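PDB 5EC0: Alp7A, which binds adenine nucleotide as a bacterial actin-like protein and probably forms cytoskeletal filaments that segregate plasmids. Local coordinates for residues A[125-129]-A[365-369]; A[91-95]-A[146-150]; A[185-189]-A[223-229]; A[117-123]-A[168-174]. All coordinates share one frame. Residues are numbered along the deposited sequence.

In the fold
Alp7A has the actin fold, two halves with nucleotide bound in the cleft between them, and the four contacts run outward from it. Interaction 1 is the most central: the side chain of Asn365 lies about 6 Å from ADP and about 4 Å from the magnesium ion. Interaction 2 packs on it through Leu129 (CD2 to CB of Lys91, 3.8 Å), and its Lys91 side chain comes about 7 Å from the nucleotide. Interaction 4 continues the sheet of interaction 1 away from the cleft, their centres 19 Å apart. Interaction 3 joins helix 185-189 to a loop of the other half, touching segment 365-369 through Ala187 and Trp186; its centre is 33 Å from interaction 4's.

Interaction 1: A[125-129]-A[365-369]; sequences FQTML and NLYGL
Residues 125-129 are extended strand and 365-369 regular helix, with the Leu369 N to Asn365 O bond at 3.0 Å. The two axes approach to 9.1 Å and their N-to-C directions make an angle of 139°, roughly antiparallel. The nearest CA atoms, those of Gln126 and Leu369, are 6.9 Å apart. Strand alternation sends the CA-to-CB bonds of Gln126 and Met128 toward the helix and that of Thr127 away from it. Met128, with chi1 p and the rest of its chain t, extends so that its CE reaches CB of Asn365 at 3.6 Å and CD1 of Leu369 at 3.8 Å; a long, unbranched thioether suits the gap. Here the C-terminal helix of the chain, 364-386, packs against strand 119-129 of the N-terminal half, close to the nucleotide cleft. Leu369 (chi1 m, chi2 t) fills the space between Gln126 and Met128, its CD2 3.8 Å from Thr127 O. Toward the start of the strand segment, NE2 of Gln126 makes a weak hydrogen bond to Leu369 O (2.9 Å, 125°), while its amide also bonds Asn7 and Arg178. Asn365 spends its amide on Ser181 N and Asp212, so this buried polar group is satisfied.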
loop_
_atom_site.group_PDB
_atom_site.type_symbol
_atom_site.label_atom_id
_atom_site.label_comp_id
_atom_site.label_asym_id
_atom_site.label_seq_id
_atom_site.Cartn_x
_atom_site.Cartn_y
_atom_site.Cartn_z
ATOM N N PHE A 125 16.825 -0.718 1.592
ATOM C CA PHE A 125 15.542 -0.053 1.389
ATOM C C PHE A 125 14.890 -0.657 0.165
ATOM O O PHE A 125 15.552 -0.878 -0.858
ATOM C CB PHE A 125 15.724 1.465 1.206
ATOM C CG PHE A 125 14.440 2.216 0.886
ATOM C CD1 PHE A 125 14.007 2.373 -0.427
ATOM C CD2 PHE A 125 13.681 2.795 1.907
ATOM C CE1 PHE A 125 12.840 3.066 -0.714
ATOM C CE2 PHE A 125 12.514 3.487 1.624
ATOM C CZ PHE A 125 12.093 3.625 0.326
ATOM N N GLN A 126 13.588 -0.896 0.253
ATOM C CA GLN A 126 12.884 -1.471 -0.863
ATOM C C GLN A 126 11.501 -0.837 -0.979
ATOM O O GLN A 126 10.779 -0.655 0.020
ATOM C CB GLN A 126 12.796 -2.991 -0.689
ATOM C CG GLN A 126 12.710 -3.764 -1.954
ATOM C CD GLN A 126 12.702 -5.268 -1.733
ATOM O OE1 GLN A 126 13.042 -6.024 -2.641
ATOM N NE2 GLN A 126 12.295 -5.709 -0.536
ATOM N N THR A 127 11.153 -0.465 -2.200
ATOM C CA THR A 127 9.804 -0.014 -2.497
ATOM C C THR A 127 9.397 -0.613 -3.853
ATOM O O THR A 127 9.947 -1.650 -4.274
ATOM C CB THR A 127 9.689 1.544 -2.462
ATOM O OG1 THR A 127 8.320 1.926 -2.617
ATOM C CG2 THR A 127 10.556 2.233 -3.541
ATOM N N MET A 128 8.427 -0.007 -4.523
ATOM C CA MET A 128 7.932 -0.562 -5.781
ATOM C C MET A 128 7.201 0.520 -6.567
ATOM O O MET A 128 6.950 1.601 -6.038
ATOM C CB MET A 128 7.016 -1.776 -5.519
ATOM C CG MET A 128 6.114 -1.599 -4.313
ATOM S SD MET A 128 5.182 -3.052 -3.775
ATOM C CE MET A 128 4.551 -2.440 -2.223
ATOM N N LEU A 129 6.879 0.236 -7.827
ATOM C CA LEU A 129 6.131 1.175 -8.673
ATOM C C LEU A 129 4.841 0.553 -9.212
ATOM O O LEU A 129 4.816 -0.630 -9.550
ATOM C CB LEU A 129 6.984 1.647 -9.850
ATOM C CG LEU A 129 8.077 2.671 -9.551
ATOM C CD1 LEU A 129 8.756 3.055 -10.847
ATOM C CD2 LEU A 129 7.475 3.885 -8.859
ATOM N N ASN A 365 1.253 -6.842 -1.233
ATOM C CA ASN A 365 2.399 -6.229 -1.923
ATOM C C ASN A 365 3.571 -5.989 -0.946
ATOM O O ASN A 365 4.710 -6.418 -1.198
ATOM C CB ASN A 365 1.996 -4.908 -2.594
ATOM C CG ASN A 365 1.312 -5.107 -3.951
ATOM O OD1 ASN A 365 1.684 -5.983 -4.730
ATOM N ND2 ASN A 365 0.297 -4.296 -4.224
ATOM N N LEU A 366 3.275 -5.317 0.168
ATOM C CA LEU A 366 4.255 -5.052 1.228
ATOM C C LEU A 366 4.935 -6.333 1.720
ATOM O O LEU A 366 6.149 -6.381 1.913
ATOM C CB LEU A 366 3.581 -4.358 2.408
ATOM C CG LEU A 366 4.450 -3.887 3.567
ATOM C CD1 LEU A 366 5.631 -3.124 3.051
ATOM C CD2 LEU A 366 3.615 -2.997 4.516
ATOM N N TYR A 367 4.120 -7.361 1.913
ATOM C CA TYR A 367 4.575 -8.649 2.399
ATOM C C TYR A 367 5.479 -9.330 1.381
ATOM O O TYR A 367 6.425 -10.027 1.747
ATOM C CB TYR A 367 3.372 -9.541 2.731
ATOM C CG TYR A 367 2.798 -9.280 4.105
ATOM C CD1 TYR A 367 3.251 -8.213 4.874
ATOM C CD2 TYR A 367 1.826 -10.118 4.650
ATOM C CE1 TYR A 367 2.741 -7.974 6.139
ATOM C CE2 TYR A 367 1.323 -9.898 5.921
ATOM C CZ TYR A 367 1.781 -8.823 6.657
ATOM O OH TYR A 367 1.280 -8.594 7.915
ATOM N N GLY A 368 5.180 -9.106 0.108
ATOM C CA GLY A 368 6.010 -9.595 -0.973
ATOM C C GLY A 368 7.367 -8.926 -0.927
ATOM O O GLY A 368 8.390 -9.579 -1.106
ATOM N N LEU A 369 7.385 -7.619 -0.672
ATOM C CA LEU A 369 8.654 -6.937 -0.458
ATOM C C LEU A 369 9.376 -7.538 0.745
ATOM O O LEU A 369 10.582 -7.760 0.703
ATOM C CB LEU A 369 8.463 -5.439 -0.238
ATOM C CG LEU A 369 8.032 -4.573 -1.422
ATOM C CD1 LEU A 369 8.077 -3.075 -1.074
ATOM C CD2 LEU A 369 8.869 -4.882 -2.693
#

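Interaction 2: A[91-95]-A[146-150]; sequences KVESH and RMASK
From Lys91 to Glu93 the backbone has helical phi/psi angles without regular bonds, then opens at Ser94 (psi 141°); the CA atoms closest across the contact are those of Val92 and Met147, 5.3 Å apart. In the N-terminal half of the actin fold this loop before helix 95-112 meets helix 140-149, with Leu129 of strand 119-129 touching Lys91, Val92 and Met147. Lys91 O lies in van der Waals contact with Met147 SD (3.7 Å); its NZ hydrogen-bonds Phe10 O and its side chain touches the ADP-binding Asn12. Val92 (chi1 t) sets its branched side chain against the helix, CG2 4.1 Å from Met147 SD, a methionine curled back by chi1 t and chi2 p. Ser94 is the N-cap of helix 95-112, OG bonded to Ile96 N, and Lys150 NZ (chi1 -133°, chi2 to chi4 t) hydrogen-bonds Ser94 O at 2.3 Å, so short that the lysine end is probably imprecisely placed. This charged end lies among backbone carbonyls of the turn, while Val92 on Met147 supplies the apolar part.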
loop_
_atom_site.group_PDB
_atom_site.type_symbol
_atom_site.label_atom_id
_atom_site.label_comp_id
_atom_site.label_asym_id
_atom_site.label_seq_id
_atom_site.Cartn_x
_atom_site.Cartn_y
_atom_site.Cartn_z
ATOM N N LYS A 91 5.202 8.803 -9.165
ATOM C CA LYS A 91 5.864 8.431 -7.922
ATOM C C LYS A 91 7.358 8.755 -7.934
ATOM O O LYS A 91 7.971 8.932 -6.873
ATOM C CB LYS A 91 5.658 6.939 -7.646
ATOM C CG LYS A 91 4.195 6.510 -7.557
ATOM C CD LYS A 91 3.572 6.932 -6.232
ATOM C CE LYS A 91 2.171 6.358 -6.065
ATOM N NZ LYS A 91 1.478 6.963 -4.892
ATOM N N VAL A 92 7.933 8.843 -9.136
ATOM C CA VAL A 92 9.368 9.053 -9.286
ATOM C C VAL A 92 9.746 10.528 -9.189
ATOM O O VAL A 92 10.666 10.888 -8.463
ATOM C CB VAL A 92 9.885 8.490 -10.626
ATOM C CG1 VAL A 92 11.376 8.756 -10.779
ATOM C CG2 VAL A 92 9.604 7.002 -10.718
ATOM N N GLU A 93 9.027 11.381 -9.912
ATOM C CA GLU A 93 9.410 12.788 -10.009
ATOM C C GLU A 93 8.751 13.685 -8.950
ATOM O O GLU A 93 9.180 14.816 -8.731
ATOM C CB GLU A 93 9.101 13.290 -11.416
ATOM C CG GLU A 93 9.912 12.553 -12.477
ATOM C CD GLU A 93 9.445 12.857 -13.880
ATOM O OE1 GLU A 93 8.260 13.219 -14.033
ATOM O OE2 GLU A 93 10.259 12.746 -14.829
ATOM N N SER A 94 7.724 13.171 -8.285
ATOM C CA SER A 94 7.072 13.882 -7.196
ATOM C C SER A 94 7.835 13.745 -5.883
ATOM O O SER A 94 8.346 12.676 -5.565
ATOM C CB SER A 94 5.651 13.373 -7.000
ATOM O OG SER A 94 5.141 13.814 -5.761
ATOM N N HIS A 95 7.884 14.830 -5.119
ATOM C CA HIS A 95 8.581 14.859 -3.839
ATOM C C HIS A 95 7.774 14.205 -2.719
ATOM O O HIS A 95 8.317 13.864 -1.664
ATOM C CB HIS A 95 8.900 16.304 -3.461
ATOM C CG HIS A 95 7.688 17.174 -3.374
ATOM N ND1 HIS A 95 7.228 17.918 -4.441
ATOM C CD2 HIS A 95 6.822 17.398 -2.357
ATOM C CE1 HIS A 95 6.140 18.576 -4.077
ATOM N NE2 HIS A 95 5.871 18.275 -2.819
ATOM N N ARG A 146 15.572 4.394 -11.437
ATOM C CA ARG A 146 15.474 5.791 -11.035
ATOM C C ARG A 146 14.697 5.915 -9.718
ATOM O O ARG A 146 15.038 6.733 -8.859
ATOM C CB ARG A 146 14.829 6.644 -12.138
ATOM C CG ARG A 146 15.717 6.825 -13.384
ATOM C CD ARG A 146 15.174 7.875 -14.368
ATOM N NE ARG A 146 14.024 7.378 -15.122
ATOM C CZ ARG A 146 14.110 6.702 -16.267
ATOM N NH1 ARG A 146 15.298 6.431 -16.805
ATOM N NH2 ARG A 146 13.004 6.289 -16.867
ATOM N N MET A 147 13.664 5.099 -9.542
ATOM C CA MET A 147 12.897 5.163 -8.290
ATOM C C MET A 147 13.791 4.810 -7.101
ATOM O O MET A 147 13.815 5.530 -6.096
ATOM C CB MET A 147 11.686 4.233 -8.326
ATOM C CG MET A 147 10.801 4.323 -7.072
ATOM S SD MET A 147 10.170 5.995 -6.763
ATOM C CE MET A 147 8.919 5.625 -5.511
ATOM N N ALA A 148 14.544 3.719 -7.243
ATOM C CA ALA A 148 15.478 3.275 -6.208
ATOM C C ALA A 148 16.546 4.331 -5.918
ATOM O O ALA A 148 16.925 4.550 -4.771
ATOM C CB ALA A 148 16.148 1.942 -6.617
ATOM N N SER A 149 17.039 4.982 -6.964
ATOM C CA SER A 149 18.069 6.004 -6.801
ATOM C C SER A 149 17.603 7.201 -5.986
ATOM O O SER A 149 18.410 7.919 -5.400
ATOM C CB SER A 149 18.545 6.482 -8.173
ATOM O OG SER A 149 19.151 5.413 -8.869
ATOM N N LYS A 150 16.295 7.417 -5.963
ATOM C CA LYS A 150 15.714 8.531 -5.237
ATOM C C LYS A 150 15.955 8.382 -3.738
ATOM O O LYS A 150 15.946 9.356 -2.991
ATOM C CB LYS A 150 14.214 8.625 -5.520
ATOM C CG LYS A 150 13.729 10.013 -5.854
ATOM C CD LYS A 150 12.218 10.084 -5.779
ATOM C CE LYS A 150 11.743 11.519 -5.572
ATOM N NZ LYS A 150 10.334 11.508 -5.112
#

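Interaction 3: A[185-189]-A[223-229]; sequences RWAIK and LPAGLKP
Arg185, Leu227 and Lys189 carry this contact between the short helix 185-189 and the end of strand 218-223 with the loop after it; the nearest CA atoms, of Arg185 and Leu227, are 6.6 Å apart. Arg185 (chi1 p, chi2 and chi3 t) packs its CB on Leu223 CD1 (3.7 Å) and gives a hydrogen bond from NH1 to Leu227 O (2.8 Å, 141°). Its guanidinium takes that carbonyl at its edge and lies with one face over Pro229 N; NE is held in a salt bridge by Glu182. Lys228 N bonds Pro224 O (3.1 Å), closing a turn. Gly226 has phi/psi 88/19, where a side chain would press on the preceding carbonyl. In the actin fold this joins the helix just after strand 166-179 to the loop that follows strand 218-223 of the second half's sheet, well away from the nucleotide. Leu227 (chi1 m, chi2 t) has its CA-to-CB bond toward the helix and CD1 3.5 Å from Ile188 CG2 and 3.9 Å from Lys189 CG. Lys189 folds its tail through p angles at chi3 and chi4, so that NZ also donates to Leu227 O at 3.2 Å, giving that oxygen two cationic donors.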
loop_
_atom_site.group_PDB
_atom_site.type_symbol
_atom_site.label_atom_id
_atom_site.label_comp_id
_atom_site.label_asym_id
_atom_site.label_seq_id
_atom_site.Cartn_x
_atom_site.Cartn_y
_atom_site.Cartn_z
ATOM N N ARG A 185 3.340 -11.818 -5.421
ATOM C CA ARG A 185 3.318 -13.261 -5.590
ATOM C C ARG A 185 4.300 -13.883 -4.608
ATOM O O ARG A 185 4.130 -15.026 -4.230
ATOM C CB ARG A 185 3.620 -13.678 -7.046
ATOM C CG ARG A 185 5.078 -13.488 -7.477
ATOM C CD ARG A 185 5.275 -13.504 -8.993
ATOM N NE ARG A 185 6.663 -13.171 -9.309
ATOM C CZ ARG A 185 7.663 -14.044 -9.460
ATOM N NH1 ARG A 185 7.457 -15.354 -9.360
ATOM N NH2 ARG A 185 8.884 -13.597 -9.724
ATOM N N TRP A 186 5.295 -13.123 -4.149
ATOM C CA TRP A 186 6.257 -13.699 -3.218
ATOM C C TRP A 186 5.639 -13.927 -1.839
ATOM O O TRP A 186 6.075 -14.822 -1.110
ATOM C CB TRP A 186 7.518 -12.833 -3.129
ATOM C CG TRP A 186 8.326 -13.010 -4.369
ATOM C CD1 TRP A 186 8.444 -12.125 -5.410
ATOM C CD2 TRP A 186 9.074 -14.184 -4.756
ATOM N NE1 TRP A 186 9.232 -12.662 -6.396
ATOM C CE2 TRP A 186 9.636 -13.917 -6.018
ATOM C CE3 TRP A 186 9.327 -15.419 -4.133
ATOM C CZ2 TRP A 186 10.455 -14.847 -6.688
ATOM C CZ3 TRP A 186 10.142 -16.344 -4.794
ATOM C CH2 TRP A 186 10.696 -16.051 -6.062
ATOM N N ALA A 187 4.600 -13.162 -1.500
ATOM C CA ALA A 187 3.924 -13.355 -0.216
ATOM C C ALA A 187 3.029 -14.597 -0.253
ATOM O O ALA A 187 2.684 -15.143 0.780
ATOM C CB ALA A 187 3.101 -12.106 0.168
ATOM N N ILE A 188 2.674 -15.042 -1.456
ATOM C CA ILE A 188 1.956 -16.305 -1.645
ATOM C C ILE A 188 2.929 -17.510 -1.747
ATOM O O ILE A 188 2.651 -18.614 -1.255
ATOM C CB ILE A 188 1.078 -16.254 -2.926
ATOM C CG1 ILE A 188 0.141 -15.027 -2.915
ATOM C CG2 ILE A 188 0.331 -17.587 -3.142
ATOM C CD1 ILE A 188 -0.836 -14.981 -1.718
ATOM N N LYS A 189 4.067 -17.294 -2.395
ATOM C CA LYS A 189 5.009 -18.378 -2.663
ATOM C C LYS A 189 5.755 -18.810 -1.404
ATOM O O LYS A 189 5.935 -20.006 -1.156
ATOM C CB LYS A 189 6.015 -17.963 -3.739
ATOM C CG LYS A 189 5.382 -17.573 -5.091
ATOM C CD LYS A 189 6.413 -16.952 -6.048
ATOM C CE LYS A 189 7.460 -17.959 -6.514
ATOM N NZ LYS A 189 6.865 -19.066 -7.352
ATOM N N LEU A 223 0.246 -14.605 -14.197
ATOM C CA LEU A 223 1.353 -15.455 -13.757
ATOM C C LEU A 223 1.203 -16.877 -14.280
ATOM O O LEU A 223 0.233 -17.564 -13.952
ATOM C CB LEU A 223 1.455 -15.488 -12.229
ATOM C CG LEU A 223 1.464 -14.136 -11.499
ATOM C CD1 LEU A 223 1.549 -14.334 -10.002
ATOM C CD2 LEU A 223 2.593 -13.251 -11.967
ATOM N N PRO A 224 2.175 -17.328 -15.082
ATOM C CA PRO A 224 2.187 -18.706 -15.577
ATOM C C PRO A 224 2.251 -19.700 -14.422
ATOM O O PRO A 224 2.792 -19.366 -13.364
ATOM C CB PRO A 224 3.462 -18.769 -16.435
ATOM C CG PRO A 224 3.779 -17.347 -16.765
ATOM C CD PRO A 224 3.329 -16.555 -15.567
ATOM N N ALA A 225 1.701 -20.890 -14.649
ATOM C CA ALA A 225 1.576 -21.963 -13.664
ATOM C C ALA A 225 2.731 -22.049 -12.663
ATOM O O ALA A 225 3.889 -22.068 -13.045
ATOM C CB ALA A 225 1.424 -23.311 -14.402
ATOM N N GLY A 226 2.404 -22.116 -11.376
ATOM C CA GLY A 226 3.433 -22.121 -10.348
ATOM C C GLY A 226 3.863 -20.728 -9.889
ATOM O O GLY A 226 4.926 -20.569 -9.303
ATOM N N LEU A 227 3.034 -19.726 -10.163
ATOM C CA LEU A 227 3.298 -18.348 -9.738
ATOM C C LEU A 227 4.675 -17.862 -10.211
ATOM O O LEU A 227 5.425 -17.224 -9.463
ATOM C CB LEU A 227 3.174 -18.223 -8.212
ATOM C CG LEU A 227 1.842 -18.730 -7.636
ATOM C CD1 LEU A 227 1.836 -18.686 -6.117
ATOM C CD2 LEU A 227 0.640 -17.958 -8.204
ATOM N N LYS A 228 4.976 -18.165 -11.470
ATOM C CA LYS A 228 6.254 -17.841 -12.093
ATOM C C LYS A 228 6.208 -16.413 -12.618
ATOM O O LYS A 228 5.131 -15.824 -12.681
ATOM C CB LYS A 228 6.559 -18.851 -13.217
ATOM C CG LYS A 228 6.862 -20.250 -12.690
ATOM C CD LYS A 228 6.950 -21.291 -13.786
ATOM C CE LYS A 228 7.244 -22.672 -13.201
ATOM N NZ LYS A 228 8.410 -22.619 -12.268
ATOM N N PRO A 229 7.371 -15.837 -12.982
ATOM C CA PRO A 229 7.323 -14.447 -13.445
ATOM C C PRO A 229 6.484 -14.293 -14.716
ATOM O O PRO A 229 6.385 -15.231 -15.505
ATOM C CB PRO A 229 8.799 -14.110 -13.722
ATOM C CG PRO A 229 9.586 -15.112 -12.972
ATOM C CD PRO A 229 8.752 -16.358 -12.944
#

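Interaction 4: A[117-123]-A[168-174]; sequences DNEVTIE and LTIKVED
Val120, Ile122, Ile170 and Val172 share one face of the sheet, joined by Leu168: Ile122 CD1 meets Ile170 CG2 at 3.9 Å and Val172 CG2 at 4.0 Å, and Val120 CG2 lies 4.1 Å from Leu168 CD2. Beta-branched valine and isoleucine suit extended backbone and fill this buried face, which helix 95-112 covers at Ile170. The strands run parallel, axes 4.7 Å apart at 13°, in register from Glu119 with Thr169 to Ile122 with Val172. Hydrogen bonds alternate: Thr169 N to Asn118 O (2.9 Å), Val120 N to Thr169 O (2.8 Å), Lys171 N to Val120 O (2.7 Å), Ile122 N to Lys171 O and Glu173 N to Ile122 O (both 2.8 Å). The pair belongs to the sheet of the actin fold's N-terminal half, where strand 2-10 also flanks 119-129. On the opposite face Lys171 forms a salt bridge from NZ to Glu119 OE1 (3.2 Å). Asp117 OD1 accepts from Glu119 N (3.3 Å) in an Asx turn, while OD2 bonds Met1 N.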
loop_
_atom_site.group_PDB
_atom_site.type_symbol
_atom_site.label_atom_id
_atom_site.label_comp_id
_atom_site.label_asym_id
_atom_site.label_seq_id
_atom_site.Cartn_x
_atom_site.Cartn_y
_atom_site.Cartn_z
ATOM N N ASP A 117 20.318 10.350 19.575
ATOM C CA ASP A 117 20.838 9.729 18.351
ATOM C C ASP A 117 20.300 10.462 17.119
ATOM O O ASP A 117 19.105 10.422 16.856
ATOM C CB ASP A 117 20.459 8.242 18.308
ATOM C CG ASP A 117 21.110 7.497 17.155
ATOM O OD1 ASP A 117 21.945 8.089 16.441
ATOM O OD2 ASP A 117 20.778 6.307 16.966
ATOM N N ASN A 118 21.167 11.136 16.373
ATOM C CA ASN A 118 20.707 11.926 15.228
ATOM C C ASN A 118 20.986 11.291 13.866
ATOM O O ASN A 118 20.939 11.973 12.841
ATOM C CB ASN A 118 21.337 13.318 15.264
ATOM C CG ASN A 118 20.919 14.116 16.489
ATOM O OD1 ASN A 118 19.754 14.115 16.872
ATOM N ND2 ASN A 118 21.876 14.790 17.114
ATOM N N GLU A 119 21.264 9.991 13.847
ATOM C CA GLU A 119 21.645 9.336 12.602
ATOM C C GLU A 119 20.985 7.979 12.455
ATOM O O GLU A 119 20.938 7.201 13.408
ATOM C CB GLU A 119 23.169 9.180 12.514
ATOM C CG GLU A 119 23.722 9.338 11.094
ATOM C CD GLU A 119 25.119 8.767 10.929
ATOM O OE1 GLU A 119 26.072 9.557 10.731
ATOM O OE2 GLU A 119 25.256 7.525 10.985
ATOM N N VAL A 120 20.479 7.709 11.252
ATOM C CA VAL A 120 19.905 6.411 10.916
ATOM C C VAL A 120 20.581 5.849 9.674
ATOM O O VAL A 120 20.624 6.517 8.635
ATOM C CB VAL A 120 18.373 6.497 10.661
ATOM C CG1 VAL A 120 17.837 5.170 10.110
ATOM C CG2 VAL A 120 17.647 6.879 11.930
ATOM N N THR A 121 21.119 4.636 9.792
ATOM C CA THR A 121 21.569 3.867 8.637
ATOM C C THR A 121 20.562 2.759 8.269
ATOM O O THR A 121 20.075 2.029 9.129
ATOM C CB THR A 121 22.963 3.228 8.881
ATOM O OG1 THR A 121 22.979 2.593 10.165
ATOM C CG2 THR A 121 24.052 4.272 8.837
ATOM N N ILE A 122 20.246 2.656 6.981
ATOM C CA ILE A 122 19.370 1.617 6.460
ATOM C C ILE A 122 20.154 0.740 5.472
ATOM O O ILE A 122 20.624 1.228 4.435
ATOM C CB ILE A 122 18.132 2.211 5.742
ATOM C CG1 ILE A 122 17.296 3.045 6.711
ATOM C CG2 ILE A 122 17.287 1.108 5.108
ATOM C CD1 ILE A 122 16.356 3.999 6.016
ATOM N N GLU A 123 20.312 -0.542 5.795
ATOM C CA GLU A 123 21.130 -1.430 4.961
ATOM C C GLU A 123 20.453 -1.699 3.630
ATOM O O GLU A 123 21.093 -1.670 2.588
ATOM C CB GLU A 123 21.403 -2.749 5.679
ATOM C CG GLU A 123 22.192 -2.580 6.962
ATOM C CD GLU A 123 22.587 -3.906 7.584
ATOM O OE1 GLU A 123 22.697 -4.906 6.843
ATOM O OE2 GLU A 123 22.788 -3.945 8.812
ATOM N N LEU A 168 17.796 14.864 11.501
ATOM C CA LEU A 168 18.200 13.479 11.403
ATOM C C LEU A 168 18.910 13.258 10.075
ATOM O O LEU A 168 18.372 13.601 9.008
ATOM C CB LEU A 168 16.969 12.577 11.527
ATOM C CG LEU A 168 17.055 11.090 11.849
ATOM C CD1 LEU A 168 17.436 10.870 13.294
ATOM C CD2 LEU A 168 15.703 10.453 11.563
ATOM N N THR A 169 20.122 12.713 10.129
ATOM C CA THR A 169 20.766 12.237 8.900
ATOM C C THR A 169 20.386 10.777 8.661
ATOM O O THR A 169 20.538 9.936 9.550
ATOM C CB THR A 169 22.292 12.379 8.954
ATOM O OG1 THR A 169 22.626 13.742 9.199
ATOM C CG2 THR A 169 22.931 11.962 7.645
ATOM N N ILE A 170 19.880 10.491 7.463
ATOM C CA ILE A 170 19.450 9.145 7.085
ATOM C C ILE A 170 20.283 8.634 5.904
ATOM O O ILE A 170 20.263 9.227 4.820
ATOM C CB ILE A 170 17.933 9.111 6.711
ATOM C CG1 ILE A 170 17.078 9.513 7.914
ATOM C CG2 ILE A 170 17.515 7.753 6.203
ATOM C CD1 ILE A 170 15.679 9.996 7.529
ATOM N N LYS A 171 21.006 7.535 6.124
ATOM C CA LYS A 171 21.884 6.955 5.107
ATOM C C LYS A 171 21.372 5.618 4.615
ATOM O O LYS A 171 21.318 4.640 5.366
ATOM C CB LYS A 171 23.309 6.790 5.637
ATOM C CG LYS A 171 24.039 8.126 5.826
ATOM C CD LYS A 171 25.273 7.964 6.698
ATOM C CE LYS A 171 26.068 9.249 6.768
ATOM N NZ LYS A 171 27.146 9.165 7.792
ATOM N N VAL A 172 20.996 5.586 3.344
ATOM C CA VAL A 172 20.482 4.362 2.733
ATOM C C VAL A 172 21.597 3.715 1.936
ATOM O O VAL A 172 22.023 4.252 0.911
ATOM C CB VAL A 172 19.276 4.650 1.830
ATOM C CG1 VAL A 172 18.880 3.384 1.036
ATOM C CG2 VAL A 172 18.111 5.193 2.673
ATOM N N GLU A 173 22.082 2.580 2.436
ATOM C CA GLU A 173 23.247 1.911 1.868
ATOM C C GLU A 173 22.939 1.248 0.531
ATOM O O GLU A 173 23.716 1.350 -0.414
ATOM C CB GLU A 173 23.785 0.864 2.847
ATOM C CG GLU A 173 24.098 1.414 4.246
ATOM C CD GLU A 173 24.823 0.406 5.127
ATOM O OE1 GLU A 173 24.934 -0.779 4.730
ATOM O OE2 GLU A 173 25.294 0.804 6.213
ATOM N N ASP A 174 21.805 0.560 0.464
ATOM C CA ASP A 174 21.401 -0.151 -0.739
ATOM C C ASP A 174 19.897 -0.011 -0.935
ATOM O O ASP A 174 19.141 -0.040 0.032
ATOM C CB ASP A 174 21.796 -1.623 -0.642
ATOM C CG ASP A 174 21.730 -2.330 -1.967
ATOM O OD1 ASP A 174 21.729 -1.634 -3.009
ATOM O OD2 ASP A 174 21.690 -3.581 -1.965
#